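PDB 3JS4: superoxide dismutase from Anaplasma phagocytophilum, which probably destroys toxic superoxide radicals by dismutating them to oxygen and hydrogen peroxide at an iron(III) centre. Local coordinates for residues A[97-103]-A[149-153]; A[134-139]-A[206-210]; A[179-183]-A[216-221]; A[184-188]-A[200-204]. All blocks are in the same frame, centred on the assembly; numbering follows the deposited sequence.

Contact 1: residues A[97-103]-A[149-153]; sequences QIWNHDF and GWVWL. With FE (Fe (III) ion), chain E.
In both W150 and H101 the ring carbon CG stands anti to the carbonyl carbon and beside the backbone N, with chi1 of -60° in W150 and -76° in H101. These torsions help bring the edge of W150 up to one face of H101, an edge-to-face (T-shaped) pair. This is the iron site of an iron/manganese superoxide dismutase, where helix 89-106 of the alpha-hairpin domain packs on strand 149-156 of the C-terminal domain. W150 CH2 sits 3.6 Å above the plane of the H101 ring, over its centre, and the two planes are 87° apart. H101 NE2 binds the iron at 2.2 Å. At the other end of the ring, H101 ND1 donates to Q97 O at 2.6 Å, in the ring plane. The backbone N of H101 reaches the same oxygen from the opposite face. The imidazole is thus held at both nitrogens, which fixes its rotation. H45, D186 and H190 complete the protein ligands.

N100 CB lies over one face of the W150 indole, offset toward the rim. This CH-pi contact puts N100 CB 3.7 Å from the centroid of the W150 six-membered ring. W152 lies beyond the N100 amide and offers its edge to OD1. W152 CZ3 also meets W99 CZ3, and it lies 3.7 Å from F103 CD2 in an oblique ring pair. W152 NE1 is hydrogen-bonded to T167 OG1.

Q97 is bent at chi2, which turns its amide toward the W150 edge. There Q97 OE1 takes a straight bond from N100 ND2 at 3.1 Å and a weak, bent one from W150 NE1, also at 3.1 Å.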
# COMPACT_ATOMS: atom_id res chain seq x y z
N GLN A 97 8.57 3.73 -2.84
CA GLN A 97 8.56 2.63 -1.87
C GLN A 97 8.32 3.10 -0.44
O GLN A 97 7.65 2.40 0.34
CB GLN A 97 9.80 1.72 -2.00
CG GLN A 97 9.77 0.85 -3.30
CD GLN A 97 8.69 -0.22 -3.26
OE1 GLN A 97 7.51 0.05 -3.49
NE2 GLN A 97 9.09 -1.45 -2.99
N ILE A 98 8.83 4.28 -0.08
CA ILE A 98 8.57 4.77 1.28
C ILE A 98 7.08 5.08 1.44
O ILE A 98 6.43 4.65 2.41
CB ILE A 98 9.38 6.04 1.66
CG1 ILE A 98 10.89 5.78 1.66
CG2 ILE A 98 8.93 6.51 3.06
CD1 ILE A 98 11.72 7.12 1.65
N TRP A 99 6.54 5.83 0.47
CA TRP A 99 5.12 6.20 0.46
C TRP A 99 4.24 4.94 0.48
O TRP A 99 3.29 4.85 1.26
CB TRP A 99 4.79 7.07 -0.78
CG TRP A 99 3.38 7.71 -0.69
CD1 TRP A 99 3.07 9.00 -0.30
CD2 TRP A 99 2.11 7.08 -0.99
NE1 TRP A 99 1.71 9.20 -0.33
CE2 TRP A 99 1.10 8.04 -0.75
CE3 TRP A 99 1.75 5.80 -1.45
CZ2 TRP A 99 -0.27 7.76 -0.95
CZ3 TRP A 99 0.38 5.51 -1.64
CH2 TRP A 99 -0.61 6.51 -1.40
N ASN A 100 4.56 3.96 -0.37
CA ASN A 100 3.79 2.72 -0.42
C ASN A 100 3.79 1.93 0.90
O ASN A 100 2.76 1.38 1.31
CB ASN A 100 4.34 1.78 -1.50
CG ASN A 100 4.20 2.35 -2.91
OD1 ASN A 100 3.37 3.22 -3.16
ND2 ASN A 100 5.00 1.82 -3.84
N HIS A 101 4.95 1.80 1.52
CA HIS A 101 5.04 1.10 2.80
C HIS A 101 4.28 1.85 3.91
O HIS A 101 3.59 1.22 4.72
CB HIS A 101 6.50 0.83 3.20
CG HIS A 101 7.12 -0.29 2.43
ND1 HIS A 101 7.68 -0.11 1.17
CD2 HIS A 101 7.21 -1.62 2.69
CE1 HIS A 101 8.13 -1.27 0.73
NE2 HIS A 101 7.83 -2.21 1.61
N ASP A 102 4.37 3.18 3.93
CA ASP A 102 3.62 3.96 4.94
C ASP A 102 2.13 3.60 4.76
O ASP A 102 1.42 3.37 5.74
CB ASP A 102 3.80 5.49 4.78
CG ASP A 102 5.17 6.02 5.23
OD1 ASP A 102 5.95 5.34 5.92
OD2 ASP A 102 5.46 7.19 4.89
N PHE A 103 1.67 3.57 3.51
CA PHE A 103 0.26 3.30 3.20
C PHE A 103 -0.11 1.87 3.61
O PHE A 103 -1.21 1.62 4.13
CB PHE A 103 0.02 3.46 1.69
CG PHE A 103 -1.40 3.84 1.33
CD1 PHE A 103 -1.88 5.11 1.62
CD2 PHE A 103 -2.24 2.94 0.69
CE1 PHE A 103 -3.19 5.48 1.30
CE2 PHE A 103 -3.54 3.29 0.35
CZ PHE A 103 -4.02 4.57 0.65
N GLY A 149 5.35 -6.31 -6.53
CA GLY A 149 4.36 -5.25 -6.68
C GLY A 149 3.38 -5.09 -5.54
O GLY A 149 3.66 -5.49 -4.40
N TRP A 150 2.22 -4.50 -5.86
CA TRP A 150 1.25 -4.05 -4.87
C TRP A 150 -0.18 -4.28 -5.40
O TRP A 150 -0.45 -4.13 -6.59
CB TRP A 150 1.41 -2.54 -4.60
CG TRP A 150 2.77 -2.19 -4.08
CD1 TRP A 150 3.89 -1.96 -4.81
CD2 TRP A 150 3.16 -2.09 -2.69
NE1 TRP A 150 4.96 -1.69 -3.97
CE2 TRP A 150 4.54 -1.77 -2.67
CE3 TRP A 150 2.48 -2.20 -1.47
CZ2 TRP A 150 5.27 -1.57 -1.46
CZ3 TRP A 150 3.20 -1.99 -0.27
CH2 TRP A 150 4.58 -1.71 -0.29
N VAL A 151 -1.09 -4.61 -4.48
CA VAL A 151 -2.53 -4.66 -4.79
C VAL A 151 -3.22 -3.48 -4.09
O VAL A 151 -2.96 -3.21 -2.91
CB VAL A 151 -3.10 -6.01 -4.35
CG1 VAL A 151 -4.61 -6.11 -4.56
CG2 VAL A 151 -2.37 -7.12 -5.09
N TRP A 152 -4.06 -2.77 -4.83
CA TRP A 152 -4.77 -1.60 -4.30
C TRP A 152 -6.29 -1.75 -4.37
O TRP A 152 -6.84 -2.14 -5.41
CB TRP A 152 -4.38 -0.33 -5.09
CG TRP A 152 -2.90 -0.16 -5.23
CD1 TRP A 152 -2.09 -0.76 -6.15
CD2 TRP A 152 -2.04 0.63 -4.40
NE1 TRP A 152 -0.78 -0.39 -5.95
CE2 TRP A 152 -0.72 0.46 -4.88
CE3 TRP A 152 -2.26 1.47 -3.30
CZ2 TRP A 152 0.39 1.12 -4.31
CZ3 TRP A 152 -1.14 2.12 -2.71
CH2 TRP A 152 0.15 1.93 -3.22
N LEU A 153 -6.96 -1.38 -3.27
CA LEU A 153 -8.38 -1.03 -3.33
C LEU A 153 -8.42 0.47 -3.61
O LEU A 153 -7.80 1.27 -2.88
CB LEU A 153 -9.11 -1.35 -2.01
CG LEU A 153 -10.60 -0.97 -1.92
CD1 LEU A 153 -11.40 -1.64 -3.07
CD2 LEU A 153 -11.22 -1.32 -0.55
FE FE E . 7.70 -4.35 1.08
O HOH W 1 7.78 -3.76 -1.09

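Contact 2: residues A[134-139]-A[206-210]; sequences FNNAFT and VFLEH
L208 enters helix 131-144 as a knob into a hole formed by F134, N135, F138 and T139. This joins two helices of the C-terminal domain, 131-144 and 200-211, whose local axes run in roughly opposite directions, at 148°, and come within 11.1 Å. The two methyls of L208 divide the work. L208 CD2 goes to the aromatic side, 3.7 Å from F138 CD1 and 3.8 Å from F134 CE2. L208 CD1 turns to the polar side and rests 3.4 Å from T139 OG1. With CG beside the backbone N, chi1 -72°, L208 carries both methyls into the hole.

The packed part is this leucine and the buried aromatics beside it. The rings of F138 and F207 are nearly parallel, at 4°, but slid apart, so they barely overlap. Only their rims meet, with F138 CE1 3.8 Å from F207 CE2. F138 and F207 both also touch M185 of strand 179-186, so this side of the contact faces the sheet.

The other side is looser and nearer solvent. N135 is partly exposed, and its side chain slides past L208 in the opposite direction. N135 OD1 comes no closer to the leucine than 3.9 Å, at L208 CD2. The T139 hydroxyl and the N135 carbonyl next to L208 bond to each other within their helix. N135 O accepts twice, from T139 N on one face of its carbonyl plane and from T139 OG1 at 2.8 Å on the other.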
# COMPACT_ATOMS: atom_id res chain seq x y z
N PHE A 134 -15.81 -9.01 -3.71
CA PHE A 134 -14.62 -8.25 -3.38
C PHE A 134 -13.42 -9.17 -3.03
O PHE A 134 -12.33 -9.01 -3.61
CB PHE A 134 -14.88 -7.23 -2.26
CG PHE A 134 -13.61 -6.71 -1.64
CD1 PHE A 134 -12.78 -5.83 -2.34
CD2 PHE A 134 -13.22 -7.11 -0.37
CE1 PHE A 134 -11.59 -5.36 -1.79
CE2 PHE A 134 -12.04 -6.66 0.19
CZ PHE A 134 -11.23 -5.77 -0.50
N ASN A 135 -13.63 -10.11 -2.11
CA ASN A 135 -12.54 -11.03 -1.72
C ASN A 135 -11.96 -11.72 -2.95
O ASN A 135 -10.74 -11.83 -3.09
CB ASN A 135 -13.01 -12.09 -0.73
CG ASN A 135 -13.34 -11.52 0.64
OD1 ASN A 135 -12.89 -10.42 1.02
ND2 ASN A 135 -14.12 -12.26 1.41
N ASN A 136 -12.83 -12.16 -3.86
CA ASN A 136 -12.38 -12.83 -5.08
C ASN A 136 -11.56 -11.94 -6.00
O ASN A 136 -10.57 -12.40 -6.55
CB ASN A 136 -13.54 -13.49 -5.84
CG ASN A 136 -14.12 -14.68 -5.07
OD1 ASN A 136 -13.50 -15.21 -4.13
ND2 ASN A 136 -15.32 -15.10 -5.45
N ALA A 137 -11.96 -10.68 -6.13
CA ALA A 137 -11.26 -9.74 -7.02
C ALA A 137 -9.90 -9.40 -6.42
O ALA A 137 -8.89 -9.38 -7.13
CB ALA A 137 -12.09 -8.48 -7.23
N PHE A 138 -9.89 -9.15 -5.12
CA PHE A 138 -8.67 -8.82 -4.42
C PHE A 138 -7.68 -9.98 -4.48
O PHE A 138 -6.49 -9.75 -4.72
CB PHE A 138 -8.98 -8.44 -2.96
CG PHE A 138 -7.92 -7.59 -2.31
CD1 PHE A 138 -6.92 -8.16 -1.56
CD2 PHE A 138 -7.94 -6.20 -2.46
CE1 PHE A 138 -5.94 -7.36 -0.93
CE2 PHE A 138 -6.97 -5.40 -1.84
CZ PHE A 138 -5.96 -5.99 -1.08
N THR A 139 -8.17 -11.21 -4.31
CA THR A 139 -7.29 -12.40 -4.31
C THR A 139 -6.73 -12.66 -5.71
O THR A 139 -5.54 -12.90 -5.88
CB THR A 139 -8.03 -13.66 -3.76
OG1 THR A 139 -8.51 -13.40 -2.42
CG2 THR A 139 -7.10 -14.88 -3.73
N VAL A 206 -4.90 -14.57 4.66
CA VAL A 206 -4.71 -14.02 5.98
C VAL A 206 -4.93 -12.49 6.00
O VAL A 206 -5.55 -11.95 6.92
CB VAL A 206 -3.32 -14.39 6.52
CG1 VAL A 206 -2.96 -13.52 7.69
CG2 VAL A 206 -3.29 -15.86 6.91
N PHE A 207 -4.43 -11.81 4.96
CA PHE A 207 -4.65 -10.36 4.85
C PHE A 207 -6.15 -9.98 4.89
O PHE A 207 -6.59 -9.09 5.65
CB PHE A 207 -4.00 -9.83 3.56
CG PHE A 207 -4.08 -8.31 3.42
CD1 PHE A 207 -3.09 -7.50 3.95
CD2 PHE A 207 -5.14 -7.72 2.74
CE1 PHE A 207 -3.12 -6.09 3.82
CE2 PHE A 207 -5.21 -6.30 2.60
CZ PHE A 207 -4.19 -5.49 3.14
N LEU A 208 -6.94 -10.65 4.07
CA LEU A 208 -8.37 -10.36 3.99
C LEU A 208 -9.10 -10.81 5.25
O LEU A 208 -10.09 -10.20 5.66
CB LEU A 208 -8.98 -11.07 2.77
CG LEU A 208 -8.59 -10.47 1.40
CD1 LEU A 208 -8.94 -11.46 0.28
CD2 LEU A 208 -9.26 -9.10 1.17
N GLU A 209 -8.61 -11.90 5.85
CA GLU A 209 -9.32 -12.53 6.98
C GLU A 209 -9.10 -11.81 8.31
O GLU A 209 -10.01 -11.75 9.14
CB GLU A 209 -8.95 -14.02 7.11
CG GLU A 209 -9.78 -14.91 6.18
CD GLU A 209 -9.18 -16.29 5.95
OE1 GLU A 209 -8.40 -16.77 6.81
OE2 GLU A 209 -9.49 -16.91 4.91
N HIS A 210 -7.88 -11.28 8.50
CA HIS A 210 -7.45 -10.78 9.81
C HIS A 210 -6.67 -9.46 9.83
O HIS A 210 -6.43 -8.95 10.92
CB HIS A 210 -6.67 -11.86 10.57
CG HIS A 210 -7.51 -13.04 10.94
ND1 HIS A 210 -8.50 -12.98 11.89
CD2 HIS A 210 -7.54 -14.31 10.46
CE1 HIS A 210 -9.11 -14.15 11.99
NE2 HIS A 210 -8.53 -14.98 11.14

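Contact 3: residues A[179-183]-A[216-221]. With NA (sodium ion), chain F.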
# COMPACT_ATOMS: atom_id res chain seq x y z
N GLN A 179 -7.89 8.17 -9.73
CA GLN A 179 -7.84 6.91 -9.01
C GLN A 179 -7.34 7.15 -7.58
O GLN A 179 -6.14 7.38 -7.36
CB GLN A 179 -6.90 5.96 -9.76
CG GLN A 179 -7.06 4.52 -9.42
CD GLN A 179 -6.16 3.62 -10.26
OE1 GLN A 179 -6.65 2.88 -11.12
NE2 GLN A 179 -4.85 3.69 -10.01
N LEU A 180 -8.26 7.14 -6.62
CA LEU A 180 -7.90 7.48 -5.24
C LEU A 180 -7.57 6.20 -4.46
O LEU A 180 -8.43 5.34 -4.32
CB LEU A 180 -9.04 8.26 -4.56
CG LEU A 180 -8.92 8.51 -3.05
CD1 LEU A 180 -8.03 9.73 -2.75
CD2 LEU A 180 -10.30 8.69 -2.42
N PRO A 181 -6.32 6.07 -3.98
CA PRO A 181 -5.98 4.84 -3.24
C PRO A 181 -6.62 4.83 -1.87
O PRO A 181 -6.68 5.87 -1.21
CB PRO A 181 -4.45 4.89 -3.12
CG PRO A 181 -4.08 6.35 -3.27
CD PRO A 181 -5.16 6.99 -4.12
N LEU A 182 -7.09 3.65 -1.44
CA LEU A 182 -7.76 3.48 -0.15
C LEU A 182 -7.06 2.52 0.79
O LEU A 182 -7.08 2.71 2.01
CB LEU A 182 -9.21 3.01 -0.36
CG LEU A 182 -10.12 3.83 -1.29
CD1 LEU A 182 -11.48 3.14 -1.48
CD2 LEU A 182 -10.30 5.28 -0.79
N ALA A 183 -6.48 1.45 0.22
CA ALA A 183 -5.70 0.46 0.98
C ALA A 183 -4.79 -0.30 0.03
O ALA A 183 -5.09 -0.42 -1.16
CB ALA A 183 -6.63 -0.52 1.73
N PHE A 216 -9.51 2.48 7.96
CA PHE A 216 -8.66 3.31 7.10
C PHE A 216 -9.37 3.63 5.78
O PHE A 216 -9.51 4.80 5.40
CB PHE A 216 -7.29 2.66 6.89
CG PHE A 216 -6.28 3.54 6.18
CD1 PHE A 216 -5.86 4.74 6.76
CD2 PHE A 216 -5.75 3.16 4.95
CE1 PHE A 216 -4.92 5.56 6.11
CE2 PHE A 216 -4.82 3.95 4.30
CZ PHE A 216 -4.40 5.15 4.86
N VAL A 217 -9.83 2.59 5.08
CA VAL A 217 -10.61 2.71 3.85
C VAL A 217 -11.76 3.71 3.97
O VAL A 217 -11.86 4.66 3.18
CB VAL A 217 -11.18 1.34 3.45
CG1 VAL A 217 -11.96 1.45 2.15
CG2 VAL A 217 -10.06 0.31 3.33
N LEU A 218 -12.63 3.48 4.96
CA LEU A 218 -13.78 4.34 5.23
C LEU A 218 -13.37 5.77 5.49
O LEU A 218 -13.91 6.70 4.87
CB LEU A 218 -14.60 3.80 6.41
CG LEU A 218 -15.86 4.56 6.83
CD1 LEU A 218 -16.87 4.69 5.68
CD2 LEU A 218 -16.51 3.92 8.08
N GLY A 219 -12.39 5.94 6.38
CA GLY A 219 -11.88 7.25 6.75
C GLY A 219 -11.38 8.05 5.55
O GLY A 219 -11.62 9.26 5.48
N ARG A 220 -10.71 7.38 4.62
CA ARG A 220 -10.23 8.04 3.41
C ARG A 220 -11.33 8.43 2.42
O ARG A 220 -11.24 9.49 1.79
CB ARG A 220 -9.14 7.23 2.72
CG ARG A 220 -7.80 7.37 3.43
CD ARG A 220 -6.72 6.61 2.71
NE ARG A 220 -6.51 7.02 1.32
CZ ARG A 220 -5.84 8.11 0.92
NH1 ARG A 220 -5.34 8.97 1.80
NH2 ARG A 220 -5.68 8.34 -0.37
N LEU A 221 -12.35 7.58 2.28
CA LEU A 221 -13.55 7.90 1.48
C LEU A 221 -14.37 9.06 2.06
O LEU A 221 -14.99 9.82 1.30
CB LEU A 221 -14.45 6.68 1.35
CG LEU A 221 -13.99 5.56 0.43
CD1 LEU A 221 -14.80 4.31 0.71
CD2 LEU A 221 -14.12 5.97 -1.05
NA NA F . -4.37 8.82 -8.49
O HOH W 2 -5.98 10.42 -8.79
O HOH W 3 -3.99 9.65 -6.38
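The guanidinium of R220 meets the carbonyl of P181 with its edge. R220 NE and NH2 both donate to P181 O, each at 2.8 Å, with that oxygen close to the guanidinium plane. It is a side-on grip on a single atom. NH2 lies in the plane of the carbonyl, while NE is tilted 20° from it. L180 CD1 approaches the same group obliquely, 3.6 Å from R220 NH2. The second flat group is the ring of F216. R220 CD lies over one of its faces, 3.4 Å above the plane and offset toward the rim. F103 of helix 89-106 meets the same ring edge-to-face. The bend of R220 at chi3, 59°, carries the guanidinium from this ring over to the strand.

The strand is 179-186, an outer strand of the antiparallel sheet of the C-terminal domain, and helix 214-223 packs against it. L182 and A183 both face L153 on the neighbouring strand and form a classic beta bulge. L182 O is buried there and has no polar partner in the model; F216 CD2 lies 3.3 Å from it. Beside the arginine the contact is apolar. L182 crosses L221 at about a right angle, with L182 CD2 3.9 Å from L221 CG. A183 CB touches V217 CG2. At the far end of the strand, Q179 O binds the sodium ion at 2.5 Å, together with P173, T176 and two waters.

Contact 4: residues A[184-188]-A[200-204]; sequences TMDVW and RKKYI. With FE (Fe (III) ion), chain E.
This is a buried contact between the end of strand 179-186, with the turn that follows it, and the start of helix 200-211. One strong polar bond crosses it, with apolar packing beside. Y203 OH donates to D186 O at 2.7 Å, in the carbonyl plane and on a lone pair. The hydroxyl is also bonded to the hydroxyl of Y104 on helix 89-106. The tyrosine thus ties its helix to the backbone of an iron ligand.

M185 and Y203 slide past each other in opposite directions. M185 CG is 3.8 Å from Y203 CE2. M185 SD makes an oblique Met-aromatic contact, 4.7 Å from the centroid of the Y203 ring. A bend at chi3, 68°, then turns M185 CE onto I204, 3.7 Å from I204 CG1.

At the other end V187 crosses R200 at about a right angle. V187 CB stands 3.8 Å above the R200 guanidinium plane, offset toward the rim. R200 NH2 is close to V187 O, but the angle is too poor for a hydrogen bond. The arginine is held instead by Q145 O and G142 O, which take NH1, and by the Y192 hydroxyl at NE.

The carboxylate of D186 is held on both oxygens. D186 OD2 binds the iron at 2.0 Å. D186 OD1 accepts from W188 N at 3.0 Å, closing an Asx turn, and takes a weak bond from the iron-bound water. One aspartate, D186, with three histidines, H45, H101 and H190, makes the metal site characteristic of iron/manganese superoxide dismutases.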
# COMPACT_ATOMS: atom_id res chain seq x y z
N THR A 184 -3.68 -0.82 0.56
CA THR A 184 -2.78 -1.62 -0.26
C THR A 184 -2.30 -2.85 0.50
O THR A 184 -2.24 -2.87 1.73
CB THR A 184 -1.56 -0.80 -0.81
OG1 THR A 184 -0.87 -1.55 -1.82
CG2 THR A 184 -0.56 -0.45 0.29
N MET A 185 -1.97 -3.87 -0.27
CA MET A 185 -1.33 -5.09 0.19
C MET A 185 -0.06 -5.30 -0.65
O MET A 185 -0.12 -5.46 -1.88
CB MET A 185 -2.27 -6.27 -0.01
CG MET A 185 -1.61 -7.62 0.28
SD MET A 185 -2.71 -9.03 0.01
CE MET A 185 -2.95 -9.01 -1.77
N ASP A 186 1.08 -5.25 0.03
CA ASP A 186 2.40 -5.52 -0.56
C ASP A 186 2.46 -6.97 -1.03
O ASP A 186 2.24 -7.89 -0.23
CB ASP A 186 3.44 -5.30 0.56
CG ASP A 186 4.89 -5.26 0.06
OD1 ASP A 186 5.16 -5.52 -1.11
OD2 ASP A 186 5.77 -4.99 0.90
N VAL A 187 2.73 -7.19 -2.31
CA VAL A 187 3.04 -8.56 -2.76
C VAL A 187 4.49 -8.80 -3.24
O VAL A 187 4.77 -9.85 -3.87
CB VAL A 187 1.97 -9.14 -3.76
CG1 VAL A 187 0.56 -9.16 -3.09
CG2 VAL A 187 1.96 -8.40 -5.07
N TRP A 188 5.41 -7.88 -2.91
CA TRP A 188 6.81 -8.23 -3.03
C TRP A 188 7.01 -9.48 -2.19
O TRP A 188 6.43 -9.61 -1.08
CB TRP A 188 7.74 -7.14 -2.51
CG TRP A 188 7.94 -5.93 -3.43
CD1 TRP A 188 6.98 -5.04 -3.85
CD2 TRP A 188 9.18 -5.46 -3.96
NE1 TRP A 188 7.54 -4.06 -4.65
CE2 TRP A 188 8.90 -4.29 -4.71
CE3 TRP A 188 10.52 -5.90 -3.85
CZ2 TRP A 188 9.90 -3.56 -5.38
CZ3 TRP A 188 11.52 -5.17 -4.52
CH2 TRP A 188 11.19 -4.01 -5.27
N ARG A 200 1.86 -17.40 -1.64
CA ARG A 200 1.30 -16.06 -1.65
C ARG A 200 -0.20 -16.07 -1.33
O ARG A 200 -0.69 -15.21 -0.60
CB ARG A 200 1.57 -15.33 -2.97
CG ARG A 200 1.09 -13.88 -2.96
CD ARG A 200 1.22 -13.19 -4.31
NE ARG A 200 2.62 -12.96 -4.68
CZ ARG A 200 2.99 -12.33 -5.79
NH1 ARG A 200 2.06 -11.86 -6.61
NH2 ARG A 200 4.29 -12.15 -6.05
N LYS A 201 -0.91 -17.07 -1.84
CA LYS A 201 -2.34 -17.18 -1.54
C LYS A 201 -2.62 -17.27 -0.05
O LYS A 201 -3.57 -16.66 0.42
CB LYS A 201 -3.02 -18.35 -2.26
CG LYS A 201 -4.56 -18.25 -2.18
CD LYS A 201 -5.26 -19.37 -2.91
CE LYS A 201 -6.79 -19.12 -2.94
NZ LYS A 201 -7.37 -19.04 -1.55
N LYS A 202 -1.82 -18.04 0.69
CA LYS A 202 -2.02 -18.14 2.14
C LYS A 202 -1.92 -16.77 2.79
O LYS A 202 -2.76 -16.42 3.60
CB LYS A 202 -1.04 -19.12 2.80
CG LYS A 202 -1.78 -20.15 3.59
CD LYS A 202 -0.87 -21.00 4.47
CE LYS A 202 -1.66 -21.55 5.65
NZ LYS A 202 -0.83 -22.45 6.52
N TYR A 203 -0.91 -16.00 2.40
CA TYR A 203 -0.75 -14.62 2.88
C TYR A 203 -1.91 -13.70 2.47
O TYR A 203 -2.36 -12.87 3.26
CB TYR A 203 0.58 -14.03 2.38
CG TYR A 203 0.69 -12.51 2.36
CD1 TYR A 203 0.86 -11.78 3.53
CD2 TYR A 203 0.73 -11.83 1.15
CE1 TYR A 203 0.99 -10.38 3.51
CE2 TYR A 203 0.85 -10.44 1.11
CZ TYR A 203 1.01 -9.73 2.29
OH TYR A 203 1.15 -8.35 2.25
N ILE A 204 -2.38 -13.83 1.23
CA ILE A 204 -3.53 -13.01 0.78
C ILE A 204 -4.80 -13.37 1.60
O ILE A 204 -5.56 -12.48 1.99
CB ILE A 204 -3.81 -13.14 -0.75
CG1 ILE A 204 -2.60 -12.64 -1.54
CG2 ILE A 204 -5.05 -12.31 -1.14
CD1 ILE A 204 -2.66 -12.96 -3.03
FE FE E . 7.70 -4.35 1.08
O HOH W 1 7.78 -3.76 -1.09

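Contact 1 lies at the centre of the chain and joins the two family domains. Contacts 2, 3 and 4 lie within the C-terminal domain. Contacts 1, 3 and 4 are buried, while contact 2 is partly open at its outer side. Contacts 1 and 4 share the iron and its water, and each supplies one iron ligand. Across contact 1 the chemistry is mainly aromatic, while contact 4 has one tyrosine-carbonyl bond. Contacts 3 and 4 use successive parts of strand 179-186, which pairs with the strand of contact 1. Contact 2 shares helix 200-211 with contact 4 and touches it on the sheet side. Its own chemistry across the helices is apolar, whereas contact 3 adds an arginine grip.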